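Local coordinates for malic enzyme (Entamoeba histolytica, PDB 3NV9), which probably catalyses the NAD(P)-dependent oxidative decarboxylation of malate to pyruvate, at residues Asp194-Ala199 and Cys234-Val239; His218-Val223 and Gly294-Ile299; Ser256-Arg261 and Pro282-Ser287. All blocks are in the same frame, centred on the assembly; numbering follows the deposited sequence.

Contact 1 (Asp194-Ala199 and Cys234-Val239)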
loop_
_atom_site.group_PDB
_atom_site.type_symbol
_atom_site.label_atom_id
_atom_site.label_comp_id
_atom_site.label_asym_id
_atom_site.label_seq_id
_atom_site.Cartn_x
_atom_site.Cartn_y
_atom_site.Cartn_z
ATOM N N ASP A 194 -7.274 4.673 -17.770
ATOM C CA ASP A 194 -7.846 4.291 -19.086
ATOM C C ASP A 194 -8.565 5.417 -19.840
ATOM O O ASP A 194 -8.760 5.302 -21.040
ATOM C CB ASP A 194 -8.822 3.148 -18.924
ATOM C CG ASP A 194 -8.192 1.991 -18.299
ATOM O OD1 ASP A 194 -7.553 1.199 -19.030
ATOM O OD2 ASP A 194 -8.323 1.884 -17.067
ATOM N N GLN A 195 -8.959 6.475 -19.137
ATOM C CA GLN A 195 -9.584 7.621 -19.795
ATOM C C GLN A 195 -8.488 8.601 -20.234
ATOM O O GLN A 195 -7.950 8.413 -21.298
ATOM C CB GLN A 195 -10.668 8.265 -18.926
ATOM C CG GLN A 195 -12.028 7.511 -18.959
ATOM C CD GLN A 195 -13.002 8.075 -17.954
ATOM O OE1 GLN A 195 -13.426 9.220 -18.039
ATOM N NE2 GLN A 195 -13.295 7.301 -16.941
ATOM N N GLN A 196 -8.116 9.591 -19.424
ATOM C CA GLN A 196 -7.131 10.587 -19.904
ATOM C C GLN A 196 -5.671 10.010 -20.141
ATOM O O GLN A 196 -4.947 10.429 -21.035
ATOM C CB GLN A 196 -7.069 11.771 -18.935
ATOM C CG GLN A 196 -8.370 12.524 -18.700
ATOM C CD GLN A 196 -8.292 13.360 -17.429
ATOM O OE1 GLN A 196 -7.957 12.831 -16.361
ATOM N NE2 GLN A 196 -8.571 14.684 -17.541
ATOM N N GLY A 197 -5.284 9.022 -19.336
ATOM C CA GLY A 197 -3.989 8.382 -19.480
ATOM C C GLY A 197 -3.769 7.821 -20.859
ATOM O O GLY A 197 -2.820 8.222 -21.547
ATOM N N THR A 198 -4.648 6.909 -21.270
ATOM C CA THR A 198 -4.621 6.334 -22.624
ATOM C C THR A 198 -4.751 7.382 -23.721
ATOM O O THR A 198 -4.109 7.303 -24.722
ATOM C CB THR A 198 -5.740 5.263 -22.791
ATOM O OG1 THR A 198 -5.507 4.190 -21.869
ATOM C CG2 THR A 198 -5.805 4.715 -24.251
ATOM N N ALA A 199 -5.657 8.327 -23.567
ATOM C CA ALA A 199 -5.862 9.360 -24.557
ATOM C C ALA A 199 -4.631 10.253 -24.580
ATOM O O ALA A 199 -4.196 10.639 -25.640
ATOM C CB ALA A 199 -7.089 10.149 -24.237
ATOM N N CYS A 234 -9.965 9.381 -26.087
ATOM C CA CYS A 234 -9.004 9.577 -27.188
ATOM C C CYS A 234 -9.567 10.554 -28.194
ATOM O O CYS A 234 -8.879 11.474 -28.602
ATOM C CB CYS A 234 -8.617 8.285 -27.882
ATOM S SG CYS A 234 -7.537 7.250 -26.868
ATOM N N LEU A 235 -10.831 10.357 -28.561
ATOM C CA LEU A 235 -11.540 11.226 -29.480
ATOM C C LEU A 235 -11.631 12.623 -28.910
ATOM O O LEU A 235 -11.299 13.582 -29.591
ATOM C CB LEU A 235 -12.945 10.674 -29.756
ATOM C CG LEU A 235 -13.724 11.287 -30.917
ATOM C CD1 LEU A 235 -14.691 10.217 -31.405
ATOM C CD2 LEU A 235 -14.464 12.558 -30.402
ATOM N N ARG A 236 -12.050 12.740 -27.660
ATOM C CA ARG A 236 -12.182 14.035 -27.049
ATOM C C ARG A 236 -10.865 14.827 -26.960
ATOM O O ARG A 236 -10.850 16.068 -27.203
ATOM C CB ARG A 236 -12.777 13.911 -25.670
ATOM C CG ARG A 236 -12.892 15.291 -24.996
ATOM C CD ARG A 236 -13.534 15.224 -23.643
ATOM N NE ARG A 236 -12.632 14.796 -22.577
ATOM C CZ ARG A 236 -12.763 13.692 -21.842
ATOM N NH1 ARG A 236 -13.735 12.815 -22.093
ATOM N NH2 ARG A 236 -11.904 13.442 -20.856
ATOM N N LEU A 237 -9.762 14.169 -26.589
ATOM C CA LEU A 237 -8.515 14.936 -26.514
ATOM C C LEU A 237 -8.077 15.330 -27.891
ATOM O O LEU A 237 -7.544 16.419 -28.051
ATOM C CB LEU A 237 -7.357 14.215 -25.787
ATOM C CG LEU A 237 -7.596 14.015 -24.293
ATOM C CD1 LEU A 237 -6.312 13.519 -23.574
ATOM C CD2 LEU A 237 -8.199 15.235 -23.643
ATOM N N ILE A 238 -8.269 14.434 -28.866
ATOM C CA ILE A 238 -7.808 14.618 -30.251
ATOM C C ILE A 238 -8.516 15.787 -30.968
ATOM O O ILE A 238 -7.864 16.507 -31.761
ATOM C CB ILE A 238 -7.878 13.313 -31.038
ATOM C CG1 ILE A 238 -6.684 12.416 -30.647
ATOM C CG2 ILE A 238 -7.858 13.518 -32.575
ATOM C CD1 ILE A 238 -6.893 10.871 -30.933
ATOM N N VAL A 239 -9.821 15.948 -30.659
ATOM C CA VAL A 239 -10.641 17.124 -31.021
ATOM C C VAL A 239 -10.093 18.355 -30.306
ATOM O O VAL A 239 -9.676 19.263 -30.970
ATOM C CB VAL A 239 -12.207 16.878 -30.880
ATOM C CG1 VAL A 239 -13.030 18.175 -30.845
ATOM C CG2 VAL A 239 -12.696 16.009 -32.023
HETATM O O HOH W 1 -11.753 11.845 -18.398
HETATM O O HOH W 2 -13.743 9.995 -20.634
#

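Contact 2 (His218-Val223 and Gly294-Ile299)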
loop_
_atom_site.group_PDB
_atom_site.type_symbol
_atom_site.label_atom_id
_atom_site.label_comp_id
_atom_site.label_asym_id
_atom_site.label_seq_id
_atom_site.Cartn_x
_atom_site.Cartn_y
_atom_site.Cartn_z
ATOM N N HIS A 218 -6.304 18.773 -38.522
ATOM C CA HIS A 218 -7.668 19.237 -38.820
ATOM C C HIS A 218 -8.143 18.791 -40.206
ATOM O O HIS A 218 -9.337 18.913 -40.537
ATOM C CB HIS A 218 -7.732 20.777 -38.705
ATOM C CG HIS A 218 -9.117 21.337 -38.706
ATOM N ND1 HIS A 218 -9.812 21.597 -39.872
ATOM C CD2 HIS A 218 -9.929 21.721 -37.686
ATOM C CE1 HIS A 218 -11.001 22.098 -39.568
ATOM N NE2 HIS A 218 -11.096 22.182 -38.249
ATOM N N GLU A 219 -7.212 18.307 -41.020
ATOM C CA GLU A 219 -7.526 17.913 -42.386
ATOM C C GLU A 219 -7.577 16.382 -42.571
ATOM O O GLU A 219 -7.780 15.904 -43.707
ATOM C CB GLU A 219 -6.589 18.604 -43.402
ATOM C CG GLU A 219 -6.704 20.216 -43.413
ATOM C CD GLU A 219 -8.148 20.774 -43.773
ATOM O OE1 GLU A 219 -8.707 20.363 -44.837
ATOM O OE2 GLU A 219 -8.716 21.627 -43.000
ATOM N N CYS A 220 -7.432 15.632 -41.462
ATOM C CA CYS A 220 -7.535 14.149 -41.454
ATOM C C CYS A 220 -8.893 13.505 -41.159
ATOM O O CYS A 220 -9.546 13.817 -40.176
ATOM C CB CYS A 220 -6.526 13.544 -40.507
ATOM S SG CYS A 220 -4.848 13.862 -40.995
ATOM N N ARG A 221 -9.290 12.557 -41.991
ATOM C CA ARG A 221 -10.439 11.776 -41.652
ATOM C C ARG A 221 -10.016 10.670 -40.667
ATOM O O ARG A 221 -9.137 9.839 -40.945
ATOM C CB ARG A 221 -11.089 11.200 -42.930
ATOM C CG ARG A 221 -11.793 12.243 -43.868
ATOM C CD ARG A 221 -12.645 11.481 -44.961
ATOM N NE ARG A 221 -13.634 10.664 -44.262
ATOM C CZ ARG A 221 -13.642 9.330 -44.209
ATOM N NH1 ARG A 221 -12.750 8.589 -44.864
ATOM N NH2 ARG A 221 -14.550 8.731 -43.462
ATOM N N MET A 222 -10.671 10.645 -39.525
ATOM C CA MET A 222 -10.332 9.672 -38.495
ATOM C C MET A 222 -11.515 8.760 -38.149
ATOM O O MET A 222 -12.602 9.273 -37.830
ATOM C CB MET A 222 -9.842 10.417 -37.267
ATOM C CG MET A 222 -8.605 11.268 -37.572
ATOM S SD MET A 222 -8.076 11.984 -36.036
ATOM C CE MET A 222 -6.928 13.276 -36.631
ATOM N N VAL A 223 -11.302 7.435 -38.235
ATOM C CA VAL A 223 -12.305 6.437 -37.808
ATOM C C VAL A 223 -11.922 5.737 -36.467
ATOM O O VAL A 223 -10.870 5.102 -36.389
ATOM C CB VAL A 223 -12.511 5.342 -38.865
ATOM C CG1 VAL A 223 -13.606 4.305 -38.403
ATOM C CG2 VAL A 223 -12.862 5.954 -40.217
ATOM N N GLY A 294 -10.696 5.822 -48.005
ATOM C CA GLY A 294 -10.097 7.149 -47.927
ATOM C C GLY A 294 -9.690 7.695 -46.561
ATOM O O GLY A 294 -9.217 8.830 -46.469
ATOM N N ALA A 295 -9.881 6.926 -45.488
ATOM C CA ALA A 295 -9.539 7.436 -44.159
ATOM C C ALA A 295 -8.033 7.579 -43.978
ATOM O O ALA A 295 -7.213 6.892 -44.651
ATOM C CB ALA A 295 -10.179 6.607 -43.000
ATOM N N ASP A 296 -7.677 8.474 -43.060
ATOM C CA ASP A 296 -6.282 8.742 -42.747
ATOM C C ASP A 296 -5.787 7.974 -41.524
ATOM O O ASP A 296 -4.662 7.476 -41.493
ATOM C CB ASP A 296 -6.087 10.275 -42.581
ATOM C CG ASP A 296 -6.466 11.046 -43.880
ATOM O OD1 ASP A 296 -7.560 11.644 -43.975
ATOM O OD2 ASP A 296 -5.674 11.006 -44.815
ATOM N N VAL A 297 -6.644 7.929 -40.523
ATOM C CA VAL A 297 -6.351 7.450 -39.199
ATOM C C VAL A 297 -7.481 6.472 -38.817
ATOM O O VAL A 297 -8.669 6.722 -39.081
ATOM C CB VAL A 297 -6.259 8.655 -38.189
ATOM C CG1 VAL A 297 -6.075 8.209 -36.733
ATOM C CG2 VAL A 297 -5.138 9.635 -38.604
ATOM N N LEU A 298 -7.083 5.351 -38.217
ATOM C CA LEU A 298 -7.983 4.318 -37.740
ATOM C C LEU A 298 -7.439 3.984 -36.384
ATOM O O LEU A 298 -6.231 3.624 -36.255
ATOM C CB LEU A 298 -7.910 3.078 -38.645
ATOM C CG LEU A 298 -8.660 1.784 -38.252
ATOM C CD1 LEU A 298 -10.018 2.133 -37.717
ATOM C CD2 LEU A 298 -8.789 0.787 -39.457
ATOM N N ILE A 299 -8.305 4.113 -35.382
ATOM C CA ILE A 299 -7.898 3.927 -33.996
ATOM C C ILE A 299 -8.878 2.970 -33.297
ATOM O O ILE A 299 -10.098 3.281 -33.216
ATOM C CB ILE A 299 -7.828 5.295 -33.230
ATOM C CG1 ILE A 299 -6.763 6.227 -33.816
ATOM C CG2 ILE A 299 -7.552 5.088 -31.787
ATOM C CD1 ILE A 299 -6.597 7.562 -32.998
#

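Contact 3 (Ser256-Arg261 and Pro282-Ser287)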
loop_
_atom_site.group_PDB
_atom_site.type_symbol
_atom_site.label_atom_id
_atom_site.label_comp_id
_atom_site.label_asym_id
_atom_site.label_seq_id
_atom_site.Cartn_x
_atom_site.Cartn_y
_atom_site.Cartn_z
ATOM N N SER A 256 -22.388 3.164 -36.338
ATOM C CA SER A 256 -21.764 4.475 -36.125
ATOM C C SER A 256 -22.528 5.355 -35.172
ATOM O O SER A 256 -23.710 5.140 -34.933
ATOM C CB SER A 256 -21.433 5.213 -37.424
ATOM O OG SER A 256 -22.546 5.862 -38.011
ATOM N N LEU A 257 -21.805 6.284 -34.567
ATOM C CA LEU A 257 -22.387 7.258 -33.692
ATOM C C LEU A 257 -22.688 8.497 -34.553
ATOM O O LEU A 257 -21.908 8.885 -35.455
ATOM C CB LEU A 257 -21.451 7.585 -32.530
ATOM C CG LEU A 257 -21.505 6.700 -31.274
ATOM C CD1 LEU A 257 -21.088 5.271 -31.602
ATOM C CD2 LEU A 257 -20.668 7.265 -30.108
ATOM N N HIS A 258 -23.864 9.067 -34.284
ATOM C CA HIS A 258 -24.462 10.159 -35.080
ATOM C C HIS A 258 -25.671 10.648 -34.295
ATOM O O HIS A 258 -26.052 10.026 -33.300
ATOM C CB HIS A 258 -24.824 9.697 -36.505
ATOM C CG HIS A 258 -25.785 8.540 -36.570
ATOM N ND1 HIS A 258 -27.054 8.578 -36.025
ATOM C CD2 HIS A 258 -25.670 7.317 -37.150
ATOM C CE1 HIS A 258 -27.668 7.427 -36.250
ATOM N NE2 HIS A 258 -26.853 6.643 -36.934
ATOM N N ASN A 259 -26.265 11.768 -34.717
ATOM C CA ASN A 259 -27.363 12.390 -33.943
ATOM C C ASN A 259 -28.707 11.650 -33.989
ATOM O O ASN A 259 -29.630 12.060 -33.305
ATOM C CB ASN A 259 -27.536 13.899 -34.250
ATOM C CG ASN A 259 -27.974 14.177 -35.685
ATOM O OD1 ASN A 259 -28.570 13.332 -36.357
ATOM N ND2 ASN A 259 -27.675 15.387 -36.160
ATOM N N GLY A 260 -28.788 10.563 -34.770
ATOM C CA GLY A 260 -29.982 9.692 -34.796
ATOM C C GLY A 260 -29.955 8.421 -33.919
ATOM O O GLY A 260 -30.700 7.437 -34.178
ATOM N N ARG A 261 -29.094 8.434 -32.896
ATOM C CA ARG A 261 -29.002 7.339 -31.926
ATOM C C ARG A 261 -29.861 7.632 -30.685
ATOM O O ARG A 261 -29.358 8.155 -29.674
ATOM C CB ARG A 261 -27.531 7.048 -31.546
ATOM C CG ARG A 261 -26.576 6.617 -32.703
ATOM C CD ARG A 261 -26.809 5.182 -33.216
ATOM N NE ARG A 261 -26.668 4.186 -32.154
ATOM C CZ ARG A 261 -25.619 3.379 -32.000
ATOM N NH1 ARG A 261 -24.589 3.440 -32.831
ATOM N NH2 ARG A 261 -25.594 2.507 -31.003
ATOM N N PRO A 282 -21.096 13.743 -39.537
ATOM C CA PRO A 282 -22.288 14.411 -40.079
ATOM C C PRO A 282 -22.960 13.504 -41.090
ATOM O O PRO A 282 -24.161 13.342 -41.045
ATOM C CB PRO A 282 -21.711 15.641 -40.794
ATOM C CG PRO A 282 -20.384 15.870 -40.107
ATOM C CD PRO A 282 -19.876 14.461 -39.939
ATOM N N SER A 283 -22.138 12.905 -41.950
ATOM C CA SER A 283 -22.475 11.865 -42.937
ATOM C C SER A 283 -23.287 10.577 -42.522
ATOM O O SER A 283 -23.792 9.858 -43.386
ATOM C CB SER A 283 -21.156 11.448 -43.586
ATOM O OG SER A 283 -21.373 10.623 -44.694
ATOM N N LYS A 284 -23.420 10.284 -41.225
ATOM C CA LYS A 284 -24.117 9.058 -40.781
ATOM C C LYS A 284 -23.600 7.759 -41.386
ATOM O O LYS A 284 -24.402 6.926 -41.789
ATOM C CB LYS A 284 -25.610 9.138 -41.089
ATOM C CG LYS A 284 -26.499 9.367 -39.876
ATOM C CD LYS A 284 -26.578 10.811 -39.469
ATOM C CE LYS A 284 -27.982 11.125 -38.940
ATOM N NZ LYS A 284 -28.329 12.532 -39.200
ATOM N N PHE A 285 -22.286 7.562 -41.447
ATOM C CA PHE A 285 -21.731 6.360 -42.082
ATOM C C PHE A 285 -22.419 5.067 -41.652
ATOM O O PHE A 285 -22.664 4.854 -40.470
ATOM C CB PHE A 285 -20.243 6.239 -41.791
ATOM C CG PHE A 285 -19.378 7.128 -42.640
ATOM C CD1 PHE A 285 -18.687 8.193 -42.065
ATOM C CD2 PHE A 285 -19.235 6.881 -44.011
ATOM C CE1 PHE A 285 -17.841 9.011 -42.843
ATOM C CE2 PHE A 285 -18.407 7.676 -44.795
ATOM C CZ PHE A 285 -17.704 8.751 -44.206
ATOM N N GLY A 286 -22.693 4.195 -42.612
ATOM C CA GLY A 286 -23.568 3.074 -42.377
ATOM C C GLY A 286 -22.845 1.777 -42.150
ATOM O O GLY A 286 -23.475 0.777 -41.845
ATOM N N SER A 287 -21.524 1.793 -42.330
ATOM C CA SER A 287 -20.684 0.646 -41.993
ATOM C C SER A 287 -19.205 1.045 -41.846
ATOM O O SER A 287 -18.695 1.911 -42.595
ATOM C CB SER A 287 -20.822 -0.453 -43.047
ATOM O OG SER A 287 -20.101 -0.123 -44.218
HETATM O O HOH W 3 -23.340 2.246 -38.873
#

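Contact 1 (Asp194-Ala199 and Cys234-Val239)
A199 and L237 meet where helices 193-213 and 229-240 pack, the axes of the two short segments passing 9.0 Å apart with a signed crossing angle of -51°. The side chain of L237 can be followed outward. Its CB points toward the other helix; CG, anti to the carbonyl carbon (chi1 -67°), lies 3.9 Å from A199 CB; CD1 then closes to 3.5 Å on that same methyl and also reaches A199 C. Beyond its own helix pair, L237 touches A383 and I384 of helix 380-396. From the other end of the segment, C234 SG comes to 3.5 Å from A199 CA, and T198 CG2 touches the sulfur. The small side chain of A199 allows a close approach, with A199 CB 3.5 Å from C234 N. No direct hydrogen bond crosses; instead two waters, both donating to Q195 OE1, accept in the guanidinium plane of R236, one from NH2 (2.9 Å) and one from NH1. R236 NE is salt-bridged to D380, and Q196 NE2 bonds to I378 O and also to D380. Such close packing, made around alanine and cysteine, joins helix 193-213 to the helix after strand 222-225, the first beta-alpha unit of the Rossmann fold.

Contact 2 (His218-Val223 and Gly294-Ile299)
R221 O is gripped by two backbone donors from the other segment, D296 N at 2.9 Å and V297 N at 3.2 Å, both in its carbonyl plane. R221 and D296 are tied a second time, now backbone to side chain: R221 N donates a hydrogen bond to D296 OD1 at 2.8 Å, with an N-H...O angle of 158°, using the anti lone pair of the carboxylate. D296 CG sits anti to the carbonyl carbon (chi1 -60°), beside its own backbone N, which places it near R221 N and C220 CA. D296 CB packs 3.9 Å from C220 CB. The other oxygen, OD2, is salt-bridged to K215, so the carboxylate has a partner on each oxygen and its negative charge is probably stabilised.

Past this start the segments run as parallel strands. V223 N bonds to V297 O at an N-H...O angle of 170°, and I299 N bonds to V223 O at 2.9 Å, which gives the alternating pattern of a parallel pair. M222 and V297 lie side by side on one face, M222 CG 3.6 Å from V297 CB; on the other, V223 CG2 touches A295 CB. The R221 chain is bent at chi3; NH1 lies beside the A295 backbone without bonding to A295 N, while NH2 bonds to A291 O.

Strand 222-225 is flanked by 248-252 on its other edge, and 297-300 by 322-325, placing this pair in the middle of the sheet. Helix 193-213 packs L206 on V297 and T202 on I299, while F251 of strand 248-252 touches V223.

Contact 3 (Ser256-Arg261 and Pro282-Ser287)
The chi1 angles of S256 (80°) and H258 (58°) both set the next atom between the backbone N and the carbonyl carbon, and these two side chains meet F285 and K284. S256 OG is thereby carried to F285 O, to which it donates a 2.7 Å hydrogen bond in the carbonyl plane, on a lone pair. F285 O also accepts a hydrogen bond from a water that in turn accepts from S256 N at 2.9 Å, so one carbonyl is held by the hydroxyl directly and by the amide through the water.

The second group is the H258 ring, which has a neighbour on each face. K284 CG lies 3.7 Å from the ring centroid and 23° off the normal, a CH-pi contact over the face though displaced toward the rim, and its nearest ring atoms are CG and CD2. R261 CG covers the opposite face, likewise toward the rim. Rotation of the ring is fixed at ND1, which accepts G260 N at 2.9 Å, close to the ring plane; this is consistent with ND1 being unprotonated. The lysine side chain crosses the histidine at about a right angle, with CD 3.6 Å from H258 CB. The chain bends at chi2 and chi3, which set CD and CE; CE lies near N259 OD1, and NZ beyond it donates to OD1 at 3.0 Å, tilted from the carbonyl plane.

H258 to R261 form a type I turn, and R261 is the N-cap residue of helix 262-266. Its guanidinium bonds to S256 O and forms salt bridges to D252 and D263. S287 caps helix 288-292 through E290 N, while N281, just after helix 271-279, bonds to L257 O and F285 N. The two loops thus join beside strand 248-252, whose V249 touches both S256 and F285.

From the N terminus, the chain first passes through 194-199 on helix 193-213 and then 218-223, leading into strand 222-225. Helix 229-240 returns to the first helix and closes contact 1 at 234-239. Strand 248-252 and the loop 256-261 follow; 282-287 closes contact 3 before 294-299 closes contact 2. Contacts 1 and 2 therefore cross, contact 3 is nested within contact 2, and contacts 1 and 3 lie in series. I238 bridges the first two by packing on M222 and I299, joining the helix layer to the sheet. R221 NH2 lies against F285 CZ, linking contact 2 to the peripheral loops of contact 3.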